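PDB 2ZF9: ScaE cell-surface anchored scaffoldin protein from Ruminococcus flavefaciens, which serves as a cell-surface anchoring scaffoldin of the cellulosome, its type III cohesin module, the part crystallised here, probably binding a dockerin. Local coordinates for residues 26-32 with 170-175; 67-73 with 108-114. All blocks are in the same frame, centred on the assembly; numbering follows the deposited sequence.

Contact 1 (26-32 with 170-175); sequences ASSPVKP and LMQAWT
The chain of 26-32, a 3-10 turn at Ala-26 and Ser-27 that runs out into a loop, passes alongside one side of the helical residues 170-175, with the CA atoms of Ser-28 and Leu-170 5.2 Å apart and Pro-32 beside Thr-175. Trp-174 has its CG anti to the backbone N (chi1 175°), which swings the indole out from the helix beneath Lys-31. The aliphatic chain of Lys-31 runs across one face of this ring; CD sits 3.6 Å from the centroid of the six-membered ring, almost on its normal, a CH-pi contact. Above the ring the lysine bends at its last torsion, lifting NZ away from the indole so that it donates to Ala-26 O at 2.9 Å and to Ser-28 O at 2.8 Å, tying the turn to the loop. At the indole edge a water accepts from Trp-174 NE1 at 2.8 Å and donates to Pro-32 O. The pyrrolidine of Pro-32 lies at about a right angle to Thr-175, whose OG1 is 3.4 Å from Pro-32 CG and donates to Met-171 O, which the backbone N of Thr-175 reaches from the opposite face. Pro-29 CD meets Leu-170 CD1 at 3.9 Å. With an alanine at Trp-174 the Lys-31 methylenes would probably lose the flat surface under them, and the water its indole donor. Mainly apolar packing thus lays the loop leading into strand 33-41 on helix 166-178, while the ammonium group donates to two carbonyls of its own segment, 26-32.

Contact 2 (67-73 with 108-114); sequences TGLHIQF and NSFFTAT
Phe-110 and Phe-73 both place CG between the backbone N and the carbonyl carbon (chi1 64° and 46°), bringing the Phe-110 ring beside Ile-71 and the Phe-73 ring over the backbone of Asn-108. Ile-71 CB lies over the Phe-110 face toward its rim, and Ile-71 CD1 touches Phe-110 CZ at 3.5 Å. On the face that carries His-70 and Phe-111, Phe-111 CD1 stands above the centre of the His-70 ring, 3.3 Å from His-70 CE1, the two planes inclined at 34°. Backbone bonds pair the strands antiparallel from Thr-67 with Thr-114 to Ile-71 with Phe-110. Leu-69 O takes two donors from one residue, Thr-112 N at 2.9 Å and Thr-112 OG1 at 3.0 Å. A water joins that hydroxyl to Thr-67 OG1, itself 2.6 Å from Thr-114 OG1. At the far end Asn-108 ND2 donates to Phe-73 O at 3.0 Å, nearly in the amide plane, and Phe-73 N bonds to Asn-108 O, extending the pairing past the strand start. His-70 ND1 is held by Asp-157. The face of Leu-69, Ile-71 and Thr-112, together with the Phe-73 ring, packs against strand 124-132, where Phe-129 meets Phe-110 edge-to-face, as expected of the beta-sandwich core of a cohesin. Strand 66-73 is flanked on its other edge by strands 142-149 and 158-160, and strand 109-115 by strand 99-106.

Contact 2 lies near the middle of the module, its centre about 7 Å from that of the chain, whereas contact 1 is about 17 Å out. The two centres are 20 Å apart and their nearest atoms about 6 Å, without touching. Along the chain 26-32 comes first, then 67-73, 108-114 and finally 170-175, so the strand pair is nested inside the long loop closed by contact 1. Strand 158-160 links the neighbourhoods: it pairs with strand 66-73, and its Phe-159 meets Pro-32 and Thr-175. Helix 166-178, the chain's one alpha helix, and the segment leading into strand 33-41 thus lie against strand 158-160, away from the centre of this cohesin module.

Contact 1 (26-32 with 170-175)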
loop_
_atom_site.group_PDB
_atom_site.type_symbol
_atom_site.label_atom_id
_atom_site.label_comp_id
_atom_site.label_asym_id
_atom_site.label_seq_id
_atom_site.Cartn_x
_atom_site.Cartn_y
_atom_site.Cartn_z
ATOM N N ALA A 26 -16.709 1.019 13.061
ATOM C CA ALA A 26 -16.178 2.200 13.746
ATOM C C ALA A 26 -15.827 1.915 15.221
ATOM O O ALA A 26 -15.139 2.716 15.841
ATOM C CB ALA A 26 -17.174 3.374 13.622
ATOM N N SER A 27 -16.299 0.784 15.766
ATOM C CA SER A 27 -15.921 0.335 17.110
ATOM C C SER A 27 -14.572 -0.420 17.128
ATOM O O SER A 27 -14.130 -0.876 18.187
ATOM C CB SER A 27 -16.999 -0.583 17.728
ATOM O OG SER A 27 -16.983 -1.897 17.121
ATOM N N SER A 28 -13.931 -0.584 15.971
ATOM C CA SER A 28 -12.682 -1.366 15.935
ATOM C C SER A 28 -11.679 -0.861 16.958
ATOM O O SER A 28 -11.304 0.295 16.903
ATOM C CB SER A 28 -12.048 -1.350 14.538
ATOM O OG SER A 28 -10.876 -2.158 14.554
ATOM N N PRO A 29 -11.236 -1.711 17.906
ATOM C CA PRO A 29 -10.219 -1.215 18.842
ATOM C C PRO A 29 -8.922 -0.798 18.108
ATOM O O PRO A 29 -8.295 0.200 18.477
ATOM C CB PRO A 29 -9.963 -2.405 19.780
ATOM C CG PRO A 29 -11.116 -3.305 19.605
ATOM C CD PRO A 29 -11.678 -3.082 18.227
ATOM N N VAL A 30 -8.548 -1.529 17.053
ATOM C CA VAL A 30 -7.320 -1.199 16.306
ATOM C C VAL A 30 -7.760 -0.607 14.957
ATOM O O VAL A 30 -8.594 -1.201 14.249
ATOM C CB VAL A 30 -6.408 -2.416 16.076
ATOM C CG1 VAL A 30 -5.108 -1.995 15.355
ATOM C CG2 VAL A 30 -6.074 -3.107 17.385
ATOM N N LYS A 31 -7.275 0.591 14.659
ATOM C CA LYS A 31 -7.680 1.294 13.431
ATOM C C LYS A 31 -6.422 1.666 12.651
ATOM O O LYS A 31 -5.876 2.785 12.815
ATOM C CB LYS A 31 -8.505 2.565 13.755
ATOM C CG LYS A 31 -9.960 2.278 14.255
ATOM C CD LYS A 31 -10.722 3.602 14.448
ATOM C CE LYS A 31 -12.188 3.343 14.832
ATOM N NZ LYS A 31 -12.246 2.817 16.237
ATOM N N PRO A 32 -5.917 0.717 11.840
ATOM C CA PRO A 32 -4.733 1.013 11.028
ATOM C C PRO A 32 -4.935 2.056 9.934
ATOM O O PRO A 32 -6.034 2.226 9.403
ATOM C CB PRO A 32 -4.368 -0.343 10.405
ATOM C CG PRO A 32 -5.129 -1.413 11.251
ATOM C CD PRO A 32 -6.403 -0.666 11.663
ATOM N N LEU A 170 -12.154 -6.874 12.653
ATOM C CA LEU A 170 -12.551 -5.479 12.765
ATOM C C LEU A 170 -11.455 -4.564 12.236
ATOM O O LEU A 170 -11.746 -3.579 11.573
ATOM C CB LEU A 170 -12.821 -5.100 14.239
ATOM C CG LEU A 170 -14.203 -5.490 14.783
ATOM C CD1 LEU A 170 -14.263 -5.315 16.320
ATOM C CD2 LEU A 170 -15.341 -4.687 14.118
HETATM N N MSE A 171 -10.197 -4.844 12.604
HETATM C CA MSE A 171 -9.101 -3.996 12.149
HETATM C C MSE A 171 -8.969 -4.132 10.621
HETATM O O MSE A 171 -8.642 -3.167 9.947
HETATM C CB MSE A 171 -7.791 -4.353 12.880
HETATM C CG MSE A 171 -7.091 -5.566 12.352
HETATM SE SE MSE A 171 -5.256 -5.810 13.136
HETATM C CE MSE A 171 -4.674 -4.266 13.338
ATOM N N GLN A 172 -9.205 -5.331 10.080
ATOM C CA GLN A 172 -9.166 -5.488 8.611
ATOM C C GLN A 172 -10.288 -4.685 7.933
ATOM O O GLN A 172 -10.063 -4.019 6.924
ATOM C CB GLN A 172 -9.333 -6.955 8.221
ATOM C CG GLN A 172 -9.141 -7.225 6.731
ATOM C CD GLN A 172 -8.924 -8.699 6.491
ATOM O OE1 GLN A 172 -7.842 -9.216 6.729
ATOM N NE2 GLN A 172 -9.971 -9.385 6.070
ATOM N N ALA A 173 -11.509 -4.806 8.455
ATOM C CA ALA A 173 -12.635 -4.065 7.917
ATOM C C ALA A 173 -12.343 -2.568 8.004
ATOM O O ALA A 173 -12.592 -1.840 7.041
ATOM C CB ALA A 173 -13.926 -4.416 8.680
ATOM N N TRP A 174 -11.806 -2.107 9.143
ATOM C CA TRP A 174 -11.444 -0.692 9.248
ATOM C C TRP A 174 -10.434 -0.343 8.150
ATOM O O TRP A 174 -10.568 0.675 7.476
ATOM C CB TRP A 174 -10.863 -0.302 10.643
ATOM C CG TRP A 174 -10.418 1.141 10.605
ATOM C CD1 TRP A 174 -9.196 1.617 10.223
ATOM C CD2 TRP A 174 -11.248 2.289 10.844
ATOM N NE1 TRP A 174 -9.209 3.007 10.248
ATOM C CE2 TRP A 174 -10.459 3.437 10.616
ATOM C CE3 TRP A 174 -12.589 2.448 11.240
ATOM C CZ2 TRP A 174 -10.965 4.739 10.756
ATOM C CZ3 TRP A 174 -13.105 3.751 11.396
ATOM C CH2 TRP A 174 -12.285 4.876 11.179
ATOM N N THR A 175 -9.405 -1.160 8.004
ATOM C CA THR A 175 -8.307 -0.812 7.107
ATOM C C THR A 175 -8.809 -0.554 5.672
ATOM O O THR A 175 -8.484 0.453 5.062
ATOM C CB THR A 175 -7.312 -1.957 7.067
ATOM O OG1 THR A 175 -6.673 -2.032 8.327
ATOM C CG2 THR A 175 -6.212 -1.728 5.999
HETATM O O HOH W 1 -7.367 5.117 9.861
#

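Contact 2 (67-73 with 108-114)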
loop_
_atom_site.group_PDB
_atom_site.type_symbol
_atom_site.label_atom_id
_atom_site.label_comp_id
_atom_site.label_asym_id
_atom_site.label_seq_id
_atom_site.Cartn_x
_atom_site.Cartn_y
_atom_site.Cartn_z
ATOM N N THR A 67 -0.760 -9.989 6.195
ATOM C CA THR A 67 -1.186 -8.936 5.248
ATOM C C THR A 67 -1.136 -9.488 3.832
ATOM O O THR A 67 -0.363 -10.426 3.518
ATOM C CB THR A 67 -0.324 -7.630 5.294
ATOM O OG1 THR A 67 0.981 -7.880 4.744
ATOM C CG2 THR A 67 -0.193 -7.085 6.725
ATOM N N GLY A 68 -1.988 -8.934 2.990
ATOM C CA GLY A 68 -1.983 -9.266 1.557
ATOM C C GLY A 68 -2.444 -7.956 0.950
ATOM O O GLY A 68 -3.583 -7.513 1.195
ATOM N N LEU A 69 -1.553 -7.286 0.229
ATOM C CA LEU A 69 -1.855 -5.921 -0.209
ATOM C C LEU A 69 -1.479 -5.734 -1.654
ATOM O O LEU A 69 -0.305 -5.918 -2.018
ATOM C CB LEU A 69 -1.151 -4.907 0.676
ATOM C CG LEU A 69 -1.565 -4.903 2.160
ATOM C CD1 LEU A 69 -0.594 -4.025 2.933
ATOM C CD2 LEU A 69 -2.996 -4.367 2.348
ATOM N N HIS A 70 -2.475 -5.397 -2.482
ATOM C CA HIS A 70 -2.221 -5.146 -3.891
ATOM C C HIS A 70 -2.031 -3.659 -4.099
ATOM O O HIS A 70 -2.849 -2.848 -3.671
ATOM C CB HIS A 70 -3.391 -5.613 -4.758
ATOM C CG HIS A 70 -3.467 -7.099 -4.916
ATOM N ND1 HIS A 70 -4.191 -7.900 -4.063
ATOM C CD2 HIS A 70 -2.943 -7.926 -5.858
ATOM C CE1 HIS A 70 -4.105 -9.160 -4.458
ATOM N NE2 HIS A 70 -3.357 -9.201 -5.554
ATOM N N ILE A 71 -0.945 -3.292 -4.763
ATOM C CA ILE A 71 -0.707 -1.889 -5.034
ATOM C C ILE A 71 -0.866 -1.710 -6.535
ATOM O O ILE A 71 -0.262 -2.444 -7.308
ATOM C CB ILE A 71 0.740 -1.494 -4.587
ATOM C CG1 ILE A 71 0.829 -1.640 -3.056
ATOM C CG2 ILE A 71 1.108 -0.055 -5.058
ATOM C CD1 ILE A 71 2.219 -1.558 -2.545
ATOM N N GLN A 72 -1.694 -0.756 -6.937
ATOM C CA GLN A 72 -1.875 -0.508 -8.367
ATOM C C GLN A 72 -1.528 0.949 -8.647
ATOM O O GLN A 72 -1.630 1.792 -7.746
ATOM C CB GLN A 72 -3.312 -0.802 -8.810
ATOM C CG GLN A 72 -4.330 0.080 -8.170
ATOM C CD GLN A 72 -5.740 -0.274 -8.595
ATOM O OE1 GLN A 72 -6.021 -1.418 -9.019
ATOM N NE2 GLN A 72 -6.643 0.690 -8.462
ATOM N N PHE A 73 -1.114 1.228 -9.877
ATOM C CA PHE A 73 -0.676 2.585 -10.215
ATOM C C PHE A 73 -1.084 2.960 -11.651
ATOM O O PHE A 73 -1.360 2.103 -12.496
ATOM C CB PHE A 73 0.842 2.719 -10.035
ATOM C CG PHE A 73 1.628 1.562 -10.627
ATOM C CD1 PHE A 73 1.999 0.453 -9.824
ATOM C CD2 PHE A 73 2.012 1.572 -11.988
ATOM C CE1 PHE A 73 2.712 -0.627 -10.366
ATOM C CE2 PHE A 73 2.738 0.503 -12.538
ATOM C CZ PHE A 73 3.094 -0.617 -11.709
ATOM N N ASN A 108 0.123 -3.046 -14.378
ATOM C CA ASN A 108 0.115 -1.845 -13.537
ATOM C C ASN A 108 -0.189 -2.136 -12.048
ATOM O O ASN A 108 -0.788 -1.321 -11.366
ATOM C CB ASN A 108 -0.814 -0.765 -14.119
ATOM C CG ASN A 108 -2.262 -1.102 -13.925
ATOM O OD1 ASN A 108 -2.657 -2.243 -14.135
ATOM N ND2 ASN A 108 -3.054 -0.135 -13.468
ATOM N N SER A 109 0.273 -3.278 -11.537
ATOM C CA SER A 109 0.018 -3.625 -10.131
ATOM C C SER A 109 0.966 -4.734 -9.667
ATOM O O SER A 109 1.418 -5.565 -10.477
ATOM C CB SER A 109 -1.453 -4.060 -9.940
ATOM O OG SER A 109 -1.713 -5.318 -10.530
ATOM N N PHE A 110 1.222 -4.766 -8.364
ATOM C CA PHE A 110 1.947 -5.886 -7.768
ATOM C C PHE A 110 1.316 -6.265 -6.420
ATOM O O PHE A 110 0.507 -5.538 -5.847
ATOM C CB PHE A 110 3.480 -5.594 -7.661
ATOM C CG PHE A 110 3.838 -4.447 -6.741
ATOM C CD1 PHE A 110 3.809 -3.117 -7.209
ATOM C CD2 PHE A 110 4.223 -4.687 -5.416
ATOM C CE1 PHE A 110 4.134 -2.036 -6.393
ATOM C CE2 PHE A 110 4.571 -3.607 -4.566
ATOM C CZ PHE A 110 4.539 -2.281 -5.038
ATOM N N PHE A 111 1.675 -7.432 -5.943
ATOM C CA PHE A 111 1.080 -7.973 -4.735
ATOM C C PHE A 111 2.162 -8.146 -3.692
ATOM O O PHE A 111 3.287 -8.604 -4.000
ATOM C CB PHE A 111 0.407 -9.323 -5.034
ATOM C CG PHE A 111 -0.154 -10.016 -3.801
ATOM C CD1 PHE A 111 -1.184 -9.425 -3.055
ATOM C CD2 PHE A 111 0.325 -11.263 -3.420
ATOM C CE1 PHE A 111 -1.733 -10.074 -1.923
ATOM C CE2 PHE A 111 -0.190 -11.931 -2.312
ATOM C CZ PHE A 111 -1.221 -11.362 -1.565
ATOM N N THR A 112 1.830 -7.773 -2.461
ATOM C CA THR A 112 2.750 -7.983 -1.327
ATOM C C THR A 112 2.033 -8.793 -0.263
ATOM O O THR A 112 0.817 -8.676 -0.119
ATOM C CB THR A 112 3.194 -6.641 -0.695
ATOM O OG1 THR A 112 2.032 -5.949 -0.169
ATOM C CG2 THR A 112 3.974 -5.766 -1.746
ATOM N N ALA A 113 2.771 -9.597 0.507
ATOM C CA ALA A 113 2.152 -10.439 1.561
ATOM C C ALA A 113 3.143 -10.593 2.703
ATOM O O ALA A 113 4.348 -10.594 2.483
ATOM C CB ALA A 113 1.742 -11.856 1.021
ATOM N N THR A 114 2.618 -10.618 3.925
ATOM C CA THR A 114 3.448 -10.841 5.117
ATOM C C THR A 114 2.710 -11.831 6.003
ATOM O O THR A 114 1.481 -12.003 5.915
ATOM C CB THR A 114 3.703 -9.558 5.955
ATOM O OG1 THR A 114 2.468 -9.112 6.546
ATOM C CG2 THR A 114 4.360 -8.416 5.120
HETATM O O HOH W 2 2.159 -6.817 2.614
#